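Local coordinates for protein meta cleavage compound hydrolase (PDB 1J1I) that hydrolyses a carbon-carbon bond in the meta-cleavage product of carbazole degradation, probably releasing anthranilate, at residues 56-61 / 269-274; 169-174 / 260-265. All coordinates share one frame; numbering follows the deposited sequence.

Contact 1 (56-61 / 269-274)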
loop_
_atom_site.group_PDB
_atom_site.type_symbol
_atom_site.label_atom_id
_atom_site.label_comp_id
_atom_site.label_asym_id
_atom_site.label_seq_id
_atom_site.Cartn_x
_atom_site.Cartn_y
_atom_site.Cartn_z
ATOM N N ARG A 56 19.105 -9.603 2.514
ATOM C CA ARG A 56 19.261 -10.734 3.421
ATOM C C ARG A 56 17.965 -11.243 4.056
ATOM O O ARG A 56 17.611 -12.413 3.901
ATOM C CB ARG A 56 20.254 -10.370 4.526
ATOM C CG ARG A 56 20.933 -11.564 5.166
ATOM C CD ARG A 56 22.279 -11.154 5.742
ATOM N NE ARG A 56 23.185 -12.293 5.872
ATOM C CZ ARG A 56 24.496 -12.188 6.071
ATOM N NH1 ARG A 56 25.063 -10.991 6.164
ATOM N NH2 ARG A 56 25.241 -13.282 6.170
ATOM N N ASN A 57 17.265 -10.362 4.759
ATOM C CA ASN A 57 16.033 -10.729 5.450
ATOM C C ASN A 57 14.766 -10.750 4.605
ATOM O O ASN A 57 13.709 -11.159 5.084
ATOM C CB ASN A 57 15.824 -9.809 6.654
ATOM C CG ASN A 57 16.958 -9.901 7.651
ATOM O OD1 ASN A 57 17.359 -10.997 8.046
ATOM N ND2 ASN A 57 17.482 -8.751 8.065
ATOM N N VAL A 58 14.863 -10.313 3.354
ATOM C CA VAL A 58 13.701 -10.306 2.478
ATOM C C VAL A 58 13.646 -11.558 1.605
ATOM O O VAL A 58 12.573 -12.125 1.382
ATOM C CB VAL A 58 13.693 -9.044 1.578
ATOM C CG1 VAL A 58 12.598 -9.152 0.527
ATOM C CG2 VAL A 58 13.466 -7.799 2.437
ATOM N N ILE A 59 14.809 -12.003 1.135
ATOM C CA ILE A 59 14.881 -13.173 0.271
ATOM C C ILE A 59 14.111 -14.400 0.770
ATOM O O ILE A 59 13.318 -14.965 0.023
ATOM C CB ILE A 59 16.350 -13.575 -0.007
ATOM C CG1 ILE A 59 17.061 -12.448 -0.757
ATOM C CG2 ILE A 59 16.398 -14.848 -0.852
ATOM C CD1 ILE A 59 18.562 -12.641 -0.882
ATOM N N PRO A 60 14.313 -14.812 2.042
ATOM C CA PRO A 60 13.625 -15.981 2.604
ATOM C C PRO A 60 12.113 -15.896 2.480
ATOM O O PRO A 60 11.446 -16.861 2.113
ATOM C CB PRO A 60 14.069 -15.966 4.070
ATOM C CG PRO A 60 15.432 -15.327 3.995
ATOM C CD PRO A 60 15.102 -14.155 3.095
ATOM N N ILE A 61 11.580 -14.725 2.797
ATOM C CA ILE A 61 10.145 -14.513 2.743
ATOM C C ILE A 61 9.612 -14.637 1.320
ATOM O O ILE A 61 8.652 -15.368 1.062
ATOM C CB ILE A 61 9.780 -13.122 3.306
ATOM C CG1 ILE A 61 10.313 -12.988 4.737
ATOM C CG2 ILE A 61 8.279 -12.929 3.280
ATOM C CD1 ILE A 61 10.191 -11.589 5.318
ATOM N N GLU A 269 9.884 -7.576 6.991
ATOM C CA GLU A 269 8.622 -8.312 6.952
ATOM C C GLU A 269 7.521 -7.492 6.287
ATOM O O GLU A 269 6.755 -8.001 5.462
ATOM C CB GLU A 269 8.190 -8.694 8.367
ATOM C CG GLU A 269 9.063 -9.756 9.011
ATOM C CD GLU A 269 8.327 -11.070 9.202
ATOM O OE1 GLU A 269 7.362 -11.105 9.999
ATOM O OE2 GLU A 269 8.711 -12.068 8.554
ATOM N N ASP A 270 7.446 -6.221 6.660
ATOM C CA ASP A 270 6.445 -5.324 6.107
ATOM C C ASP A 270 6.650 -5.208 4.597
ATOM O O ASP A 270 5.722 -5.406 3.817
ATOM C CB ASP A 270 6.555 -3.946 6.773
ATOM C CG ASP A 270 5.453 -2.989 6.334
ATOM O OD1 ASP A 270 5.369 -1.874 6.888
ATOM O OD2 ASP A 270 4.674 -3.351 5.432
ATOM N N PHE A 271 7.873 -4.900 4.185
ATOM C CA PHE A 271 8.167 -4.760 2.765
ATOM C C PHE A 271 7.924 -6.033 1.959
ATOM O O PHE A 271 7.330 -5.984 0.879
ATOM C CB PHE A 271 9.617 -4.327 2.548
ATOM C CG PHE A 271 9.999 -4.275 1.102
ATOM C CD1 PHE A 271 9.693 -3.157 0.327
ATOM C CD2 PHE A 271 10.583 -5.379 0.488
ATOM C CE1 PHE A 271 9.954 -3.144 -1.041
ATOM C CE2 PHE A 271 10.846 -5.374 -0.879
ATOM C CZ PHE A 271 10.531 -4.253 -1.643
ATOM N N ALA A 272 8.407 -7.161 2.473
ATOM C CA ALA A 272 8.264 -8.442 1.792
ATOM C C ALA A 272 6.807 -8.821 1.585
ATOM O O ALA A 272 6.432 -9.306 0.519
ATOM C CB ALA A 272 8.981 -9.541 2.581
ATOM N N ASN A 273 5.995 -8.612 2.614
ATOM C CA ASN A 273 4.578 -8.936 2.539
ATOM C C ASN A 273 3.843 -8.036 1.560
ATOM O O ASN A 273 2.984 -8.498 0.816
ATOM C CB ASN A 273 3.942 -8.838 3.927
ATOM C CG ASN A 273 4.019 -10.146 4.690
ATOM O OD1 ASN A 273 5.063 -10.797 4.733
ATOM N ND2 ASN A 273 2.908 -10.535 5.302
ATOM N N ALA A 274 4.181 -6.752 1.562
ATOM C CA ALA A 274 3.547 -5.808 0.653
ATOM C C ALA A 274 3.888 -6.202 -0.784
ATOM O O ALA A 274 3.056 -6.083 -1.693
ATOM C CB ALA A 274 4.039 -4.393 0.941
#
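The helical bond from N273 N to E269 O, 3.0 Å long, ties together two residues whose side chains both approach I61 of the facing segment. Between them lies A272, and the side chain of I61 is laid against its single methyl. CG2 of I61 comes within 3.5 Å of A272 CB, while CD1, carried by the extended outer torsion (chi2 171°), stands 3.6 Å from the same atom. Both branches of the beta-branched side chain thus rest against one small methyl, and alanine suits a spot where the two backbones come this close. E269 leaves its helix facing away, but its chain bends at chi2 (-112°), which swings CD back toward the facing segment, and OE2 ends 3.6 Å from I61 CD1. The two side chains cross at about a right angle. An alanine at I61 would probably open a gap beside A272 by losing both methyl contacts, and leave the E269 carboxylate without this apolar neighbour. In this alpha/beta hydrolase fold, residues 56-61 belong to the crossover between the parallel strands 38-42 and 67-71, and helix 268-281 is the last of the chain. Further inward V58 meets that helix with both methyls, CG1 4.2 Å from A272 CB and CG2 4.2 Å from F271 CD2, obliquely to the ring. A compact branched residue can serve both neighbours from one backbone position, and V58 touches P268 as well. On another flank of the helix, D270 accepts hydrogen bonds from Y254 and from W252 of the second subunit, and N273 packs on S280 of that subunit.

Contact 2 (169-174 / 260-265); sequences ALTNDG and GHWAMI
L170 and H261 are joined directly through their backbones: H261 N donates to L170 O over 2.8 Å, with an N-H...O angle of 160°. Beside this bond L170 turns its side chain to W262. Its CB stands over one face of the indole and its CD1 comes to 3.4 Å from W262 CZ2, a close fit that suits a branched aliphatic chain against a broad flat ring. T171 adds CG2, 3.9 Å from W262 CE3 and oblique to the ring. Chi1 (55°) sets its OG1 between the backbone N and carbonyl carbon, and OG1 is hydrogen-bonded to V167 O one turn back. G260 fits where the backbones come nearest: a side chain would collide with L170 O, only 2.5 Å from where its first carbon would lie. The next shell is organised by E266, whose OE1 accepts from N172 ND2 and G260 N and whose OE2 accepts from W262 N, so one carboxylate secures both segments. N172 also forms an Asx turn, OD1 receiving G174 N. What is positioned here is H261, the inferred catalytic histidine of an alpha/beta hydrolase triad: ND1 bonds D233 OD2, S114 lies close by, and N113 ND2 donates to H261 O. Residues 169-174 run from the end of helix 160-170 into the loop after it, part of the excursion between strands 131-137 and 225-230 that forms the cap in this family. W262 packs against L166 and V167 of that helix, while A263 and M264 rest on M137 of strand 131-137 and M264 also touches N54 and W55 of helix 51-55.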
loop_
_atom_site.group_PDB
_atom_site.type_symbol
_atom_site.label_atom_id
_atom_site.label_comp_id
_atom_site.label_asym_id
_atom_site.label_seq_id
_atom_site.Cartn_x
_atom_site.Cartn_y
_atom_site.Cartn_z
ATOM N N ALA A 169 21.693 7.892 9.282
ATOM C CA ALA A 169 21.135 9.033 8.567
ATOM C C ALA A 169 20.046 8.663 7.558
ATOM O O ALA A 169 19.057 9.383 7.418
ATOM C CB ALA A 169 22.251 9.791 7.862
ATOM N N LEU A 170 20.226 7.538 6.868
ATOM C CA LEU A 170 19.276 7.093 5.847
ATOM C C LEU A 170 18.117 6.239 6.349
ATOM O O LEU A 170 17.243 5.852 5.566
ATOM C CB LEU A 170 20.011 6.306 4.760
ATOM C CG LEU A 170 21.216 6.968 4.094
ATOM C CD1 LEU A 170 21.655 6.115 2.916
ATOM C CD2 LEU A 170 20.856 8.363 3.626
ATOM N N THR A 171 18.113 5.937 7.642
ATOM C CA THR A 171 17.066 5.110 8.230
ATOM C C THR A 171 16.230 5.878 9.255
ATOM O O THR A 171 16.627 6.951 9.709
ATOM C CB THR A 171 17.677 3.863 8.904
ATOM O OG1 THR A 171 18.675 4.267 9.850
ATOM C CG2 THR A 171 18.318 2.956 7.861
ATOM N N ASN A 172 15.071 5.326 9.608
ATOM C CA ASN A 172 14.182 5.963 10.579
ATOM C C ASN A 172 14.835 5.963 11.963
ATOM O O ASN A 172 15.654 5.096 12.274
ATOM C CB ASN A 172 12.833 5.232 10.624
ATOM C CG ASN A 172 12.899 3.914 11.371
ATOM O OD1 ASN A 172 12.825 3.878 12.600
ATOM N ND2 ASN A 172 13.044 2.822 10.632
ATOM N N ASP A 173 14.458 6.934 12.790
ATOM C CA ASP A 173 15.028 7.076 14.129
ATOM C C ASP A 173 14.948 5.840 15.016
ATOM O O ASP A 173 15.641 5.758 16.026
ATOM C CB ASP A 173 14.376 8.257 14.857
ATOM C CG ASP A 173 14.432 9.545 14.056
ATOM O OD1 ASP A 173 15.439 9.775 13.353
ATOM O OD2 ASP A 173 13.471 10.339 14.138
ATOM N N GLY A 174 14.108 4.879 14.648
ATOM C CA GLY A 174 13.978 3.679 15.454
ATOM C C GLY A 174 14.808 2.503 14.975
ATOM O O GLY A 174 14.819 1.451 15.609
ATOM N N GLY A 260 12.677 5.169 6.690
ATOM C CA GLY A 260 13.580 6.029 5.953
ATOM C C GLY A 260 13.704 5.638 4.491
ATOM O O GLY A 260 12.718 5.268 3.850
ATOM N N HIS A 261 14.932 5.699 3.981
ATOM C CA HIS A 261 15.239 5.404 2.583
ATOM C C HIS A 261 15.381 3.916 2.232
ATOM O O HIS A 261 15.385 3.563 1.051
ATOM C CB HIS A 261 16.522 6.161 2.205
ATOM C CG HIS A 261 16.800 6.213 0.732
ATOM N ND1 HIS A 261 15.883 6.677 -0.187
ATOM C CD2 HIS A 261 17.916 5.906 0.027
ATOM C CE1 HIS A 261 16.421 6.653 -1.395
ATOM N NE2 HIS A 261 17.653 6.188 -1.292
ATOM N N TRP A 262 15.492 3.051 3.242
ATOM C CA TRP A 262 15.654 1.609 3.015
ATOM C C TRP A 262 14.556 0.739 3.638
ATOM O O TRP A 262 14.813 -0.014 4.574
ATOM C CB TRP A 262 17.010 1.127 3.554
ATOM C CG TRP A 262 18.214 1.781 2.942
ATOM C CD1 TRP A 262 18.297 2.367 1.711
ATOM C CD2 TRP A 262 19.526 1.858 3.512
ATOM N NE1 TRP A 262 19.580 2.803 1.479
ATOM C CE2 TRP A 262 20.354 2.504 2.568
ATOM C CE3 TRP A 262 20.083 1.442 4.729
ATOM C CZ2 TRP A 262 21.714 2.744 2.803
ATOM C CZ3 TRP A 262 21.438 1.680 4.964
ATOM C CH2 TRP A 262 22.236 2.326 4.002
ATOM N N ALA A 263 13.341 0.821 3.105
ATOM C CA ALA A 263 12.230 0.041 3.639
ATOM C C ALA A 263 12.536 -1.455 3.777
ATOM O O ALA A 263 12.190 -2.070 4.784
ATOM C CB ALA A 263 10.986 0.242 2.766
ATOM N N MET A 264 13.190 -2.042 2.775
ATOM C CA MET A 264 13.500 -3.474 2.811
ATOM C C MET A 264 14.446 -3.874 3.944
ATOM O O MET A 264 14.481 -5.043 4.344
ATOM C CB MET A 264 14.107 -3.933 1.480
ATOM C CG MET A 264 15.554 -3.523 1.279
ATOM S SD MET A 264 15.795 -1.748 1.185
ATOM C CE MET A 264 17.553 -1.675 0.949
ATOM N N ILE A 265 15.222 -2.915 4.440
ATOM C CA ILE A 265 16.154 -3.182 5.531
ATOM C C ILE A 265 15.540 -2.799 6.879
ATOM O O ILE A 265 15.655 -3.542 7.855
ATOM C CB ILE A 265 17.485 -2.396 5.350
ATOM C CG1 ILE A 265 18.228 -2.895 4.106
ATOM C CG2 ILE A 265 18.366 -2.563 6.586
ATOM C CD1 ILE A 265 19.490 -2.107 3.779
#

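Overall arrangement
Contact 2 is the buried one, placed where the cap region meets the catalytic loop; contact 1 is only partly buried and lies near the second subunit. Contact 1 joins its segments by van der Waals packing, mostly of apolar side chains, whereas contact 2 adds a backbone hydrogen bond and is framed by polar groups, the E266 carboxylate among them, next to the probable catalytic histidine. They share no helix, but helices 263-266 and 268-281 are consecutive. Contact 2 is nested in the loop closed by contact 1, since 169-174 and 260-265 both fall between 56-61 and 269-274. V58 CG2 lies 3.5 Å from M264 O and F271 CD2 3.9 Å from M264 CB, so the two contacts pack directly on each other.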